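Local coordinates for uncharacterized protein (PDB 4LG3), which is of unknown function but belongs to the DUF4875 family, placed in the CamS-like clan, at residues V92-P100 with W111-G122. Residues are numbered along the deposited sequence; the frame is centred on the assembly and turned at random.
With SO4 (sulfate ion), chain D.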
loop_
_atom_site.group_PDB
_atom_site.type_symbol
_atom_site.label_atom_id
_atom_site.label_comp_id
_atom_site.label_asym_id
_atom_site.label_seq_id
_atom_site.Cartn_x
_atom_site.Cartn_y
_atom_site.Cartn_z
ATOM N N VAL A 92 0.631 4.357 0.712
ATOM C CA VAL A 92 0.710 3.137 1.511
ATOM C C VAL A 92 -0.460 3.086 2.475
ATOM O O VAL A 92 -0.637 4.005 3.272
ATOM C CB VAL A 92 2.065 3.071 2.282
ATOM C CG1 VAL A 92 2.151 1.844 3.179
ATOM C CG2 VAL A 92 3.226 3.110 1.315
ATOM N N LEU A 93 -1.222 1.988 2.415
ATOM C CA LEU A 93 -2.324 1.695 3.324
ATOM C C LEU A 93 -1.879 0.733 4.452
ATOM O O LEU A 93 -2.423 0.786 5.548
ATOM C CB LEU A 93 -3.512 1.090 2.566
ATOM C CG LEU A 93 -4.258 1.975 1.570
ATOM C CD1 LEU A 93 -5.512 1.280 1.089
ATOM C CD2 LEU A 93 -4.593 3.377 2.166
ATOM N N ALA A 94 -0.889 -0.136 4.186
ATOM C CA ALA A 94 -0.417 -1.124 5.150
ATOM C C ALA A 94 0.870 -1.748 4.690
ATOM O O ALA A 94 1.105 -1.850 3.482
ATOM C CB ALA A 94 -1.479 -2.233 5.338
ATOM N N THR A 95 1.675 -2.239 5.653
ATOM C CA THR A 95 2.943 -2.945 5.428
ATOM C C THR A 95 3.133 -4.048 6.454
ATOM O O THR A 95 2.656 -3.928 7.584
ATOM C CB THR A 95 4.197 -2.005 5.496
ATOM O OG1 THR A 95 4.350 -1.480 6.817
ATOM C CG2 THR A 95 4.196 -0.900 4.485
ATOM N N ALA A 96 3.933 -5.070 6.087
ATOM C CA ALA A 96 4.317 -6.179 6.955
ATOM C C ALA A 96 5.493 -6.935 6.365
ATOM O O ALA A 96 5.516 -7.222 5.164
ATOM C CB ALA A 96 3.136 -7.135 7.178
ATOM N N THR A 97 6.470 -7.258 7.220
ATOM C CA THR A 97 7.612 -8.083 6.872
ATOM C C THR A 97 7.521 -9.356 7.752
ATOM O O THR A 97 7.336 -9.282 8.958
ATOM C CB THR A 97 8.926 -7.302 6.966
ATOM O OG1 THR A 97 8.883 -6.191 6.035
ATOM C CG2 THR A 97 10.134 -8.182 6.663
ATOM N N TYR A 98 7.624 -10.501 7.109
ATOM C CA TYR A 98 7.512 -11.835 7.675
ATOM C C TYR A 98 8.756 -12.676 7.411
ATOM O O TYR A 98 9.159 -12.836 6.253
ATOM C CB TYR A 98 6.287 -12.515 7.051
ATOM C CG TYR A 98 5.970 -13.917 7.544
ATOM C CD1 TYR A 98 6.095 -14.254 8.895
ATOM C CD2 TYR A 98 5.444 -14.875 6.678
ATOM C CE1 TYR A 98 5.735 -15.517 9.362
ATOM C CE2 TYR A 98 5.081 -16.144 7.134
ATOM C CZ TYR A 98 5.247 -16.465 8.476
ATOM O OH TYR A 98 4.892 -17.701 8.951
ATOM N N ALA A 99 9.356 -13.205 8.488
ATOM C CA ALA A 99 10.513 -14.107 8.490
ATOM C C ALA A 99 10.090 -15.385 9.240
ATOM O O ALA A 99 10.258 -15.447 10.460
ATOM C CB ALA A 99 11.709 -13.437 9.141
ATOM N N PRO A 100 9.464 -16.375 8.538
ATOM C CA PRO A 100 8.936 -17.572 9.231
ATOM C C PRO A 100 9.880 -18.253 10.238
ATOM O O PRO A 100 9.400 -18.755 11.247
ATOM C CB PRO A 100 8.595 -18.547 8.085
ATOM C CG PRO A 100 8.420 -17.717 6.897
ATOM C CD PRO A 100 9.137 -16.403 7.096
ATOM N N TRP A 111 13.196 -11.969 15.297
ATOM C CA TRP A 111 11.801 -11.602 15.070
ATOM C C TRP A 111 11.253 -12.347 13.895
ATOM O O TRP A 111 12.001 -12.711 12.987
ATOM C CB TRP A 111 11.595 -10.084 14.894
ATOM C CG TRP A 111 12.403 -9.415 13.820
ATOM C CD1 TRP A 111 13.513 -8.641 13.998
ATOM C CD2 TRP A 111 12.073 -9.327 12.420
ATOM N NE1 TRP A 111 13.923 -8.109 12.795
ATOM C CE2 TRP A 111 13.042 -8.488 11.813
ATOM C CE3 TRP A 111 11.034 -9.846 11.626
ATOM C CZ2 TRP A 111 13.025 -8.191 10.445
ATOM C CZ3 TRP A 111 11.030 -9.575 10.265
ATOM C CH2 TRP A 111 12.014 -8.760 9.687
ATOM N N THR A 112 9.922 -12.531 13.896
ATOM C CA THR A 112 9.152 -13.209 12.857
ATOM C C THR A 112 8.374 -12.158 12.071
ATOM O O THR A 112 8.259 -12.257 10.854
ATOM C CB THR A 112 8.258 -14.279 13.509
ATOM O OG1 THR A 112 9.087 -15.089 14.358
ATOM C CG2 THR A 112 7.526 -15.160 12.483
ATOM N N TRP A 113 7.845 -11.154 12.771
ATOM C CA TRP A 113 7.077 -10.066 12.164
ATOM C C TRP A 113 7.692 -8.711 12.524
ATOM O O TRP A 113 8.109 -8.494 13.662
ATOM C CB TRP A 113 5.594 -10.131 12.578
ATOM C CG TRP A 113 4.869 -11.320 12.004
ATOM C CD1 TRP A 113 4.701 -12.541 12.590
ATOM C CD2 TRP A 113 4.205 -11.390 10.731
ATOM N NE1 TRP A 113 3.977 -13.371 11.760
ATOM C CE2 TRP A 113 3.644 -12.683 10.622
ATOM C CE3 TRP A 113 4.030 -10.483 9.670
ATOM C CZ2 TRP A 113 2.939 -13.098 9.487
ATOM C CZ3 TRP A 113 3.324 -10.891 8.548
ATOM C CH2 TRP A 113 2.796 -12.185 8.458
ATOM N N ASN A 114 7.764 -7.815 11.543
ATOM C CA ASN A 114 8.298 -6.464 11.723
ATOM C C ASN A 114 7.703 -5.522 10.698
ATOM O O ASN A 114 7.086 -5.985 9.732
ATOM C CB ASN A 114 9.817 -6.465 11.589
ATOM C CG ASN A 114 10.520 -5.403 12.407
ATOM O OD1 ASN A 114 9.937 -4.403 12.845
ATOM N ND2 ASN A 114 11.805 -5.603 12.633
ATOM N N THR A 115 7.874 -4.207 10.911
ATOM C CA THR A 115 7.453 -3.125 10.013
ATOM C C THR A 115 5.956 -3.243 9.807
ATOM O O THR A 115 5.448 -3.243 8.672
ATOM C CB THR A 115 8.282 -3.146 8.690
ATOM O OG1 THR A 115 9.648 -3.438 8.984
ATOM C CG2 THR A 115 8.208 -1.823 7.927
ATOM N N LEU A 116 5.248 -3.381 10.936
ATOM C CA LEU A 116 3.808 -3.562 10.941
ATOM C C LEU A 116 3.142 -2.218 10.926
ATOM O O LEU A 116 3.275 -1.474 11.881
ATOM C CB LEU A 116 3.389 -4.393 12.159
ATOM C CG LEU A 116 4.057 -5.769 12.303
ATOM C CD1 LEU A 116 3.628 -6.460 13.616
ATOM C CD2 LEU A 116 3.823 -6.648 11.055
ATOM N N GLN A 117 2.527 -1.858 9.801
ATOM C CA GLN A 117 1.847 -0.575 9.657
ATOM C C GLN A 117 0.530 -0.738 8.979
ATOM O O GLN A 117 0.379 -1.625 8.156
ATOM C CB GLN A 117 2.672 0.466 8.871
ATOM C CG GLN A 117 4.012 0.815 9.464
ATOM C CD GLN A 117 4.727 1.783 8.565
ATOM O OE1 GLN A 117 4.853 2.970 8.876
ATOM N NE2 GLN A 117 5.215 1.297 7.418
ATOM N N ALA A 118 -0.430 0.097 9.340
ATOM C CA ALA A 118 -1.745 0.140 8.714
ATOM C C ALA A 118 -2.368 1.495 8.980
ATOM O O ALA A 118 -2.176 2.059 10.061
ATOM C CB ALA A 118 -2.644 -0.987 9.220
ATOM N N THR A 119 -3.050 2.050 7.976
ATOM C CA THR A 119 -3.745 3.333 8.108
ATOM C C THR A 119 -5.033 3.077 8.929
ATOM O O THR A 119 -5.554 1.955 8.899
ATOM C CB THR A 119 -4.039 3.939 6.720
ATOM O OG1 THR A 119 -4.679 2.964 5.907
ATOM C CG2 THR A 119 -2.814 4.472 6.022
ATOM N N PRO A 120 -5.612 4.078 9.631
ATOM C CA PRO A 120 -6.849 3.791 10.411
ATOM C C PRO A 120 -8.048 3.369 9.549
ATOM O O PRO A 120 -9.000 2.811 10.078
ATOM C CB PRO A 120 -7.128 5.097 11.159
ATOM C CG PRO A 120 -6.297 6.144 10.489
ATOM C CD PRO A 120 -5.134 5.464 9.837
ATOM N N ARG A 121 -7.990 3.614 8.230
ATOM C CA ARG A 121 -9.019 3.293 7.212
ATOM C C ARG A 121 -8.432 3.351 5.813
ATOM O O ARG A 121 -7.337 3.896 5.638
ATOM C CB ARG A 121 -10.189 4.297 7.294
ATOM C CG ARG A 121 -9.776 5.763 7.086
ATOM C CD ARG A 121 -10.957 6.637 6.712
ATOM N NE ARG A 121 -10.590 8.045 6.535
ATOM C CZ ARG A 121 -10.364 8.630 5.361
ATOM N NH1 ARG A 121 -10.452 7.935 4.235
ATOM N NH2 ARG A 121 -10.063 9.916 5.304
ATOM N N GLY A 122 -9.189 2.870 4.828
ATOM C CA GLY A 122 -8.831 3.009 3.419
ATOM C C GLY A 122 -9.295 4.360 2.898
ATOM O O GLY A 122 -9.691 5.222 3.685
HETATM S S SO4 D . 3.775 -17.436 12.692
HETATM O O1 SO4 D . 2.645 -18.365 12.544
HETATM O O2 SO4 D . 4.748 -17.720 11.634
HETATM O O3 SO4 D . 3.278 -16.047 12.628
HETATM O O4 SO4 D . 4.415 -17.647 13.991
#
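Thr95 OG1 is gripped twice: it donates to Thr115 O at 2.8 Å and accepts from Gln117 NE2 at 3.0 Å, with OG1 lying close to the plane of the Gln117 amide. Both bonds sit at a beta bulge in the antiparallel pairing of strands 92-98 and 113-118, a worked example of how a side chain can bridge a shift in register. Thr95 pairs with Gln117 but Thr97 with Asn114, so one extra residue is fitted into strand 113-118, where Thr115 adopts a positive phi. With chi1 at 65°, OG1 stands between the backbone N and the carbonyl carbon of Thr95, where it meets Thr115 O from above that carbonyl's plane.

Beyond the bulge, the Tyr98 ring and the six-membered ring of Trp113 form an offset stack on the face covered by helix 53-71, their planes 14° apart and Tyr98 CD1 3.4 Å from Trp113 CE2. Pro100 CD covers the opposite face of the tyrosine. On the other face of the sheet, Thr97 CG2 meets the edge of the Trp111 ring at CH2. The stacked pair also presents two donors to one sulfate, probably from the crystallisation liquor: Tyr98 OH reaches O2 at 2.7 Å, and Trp113 NE1 points almost straight (171°) at O3, 2.9 Å away.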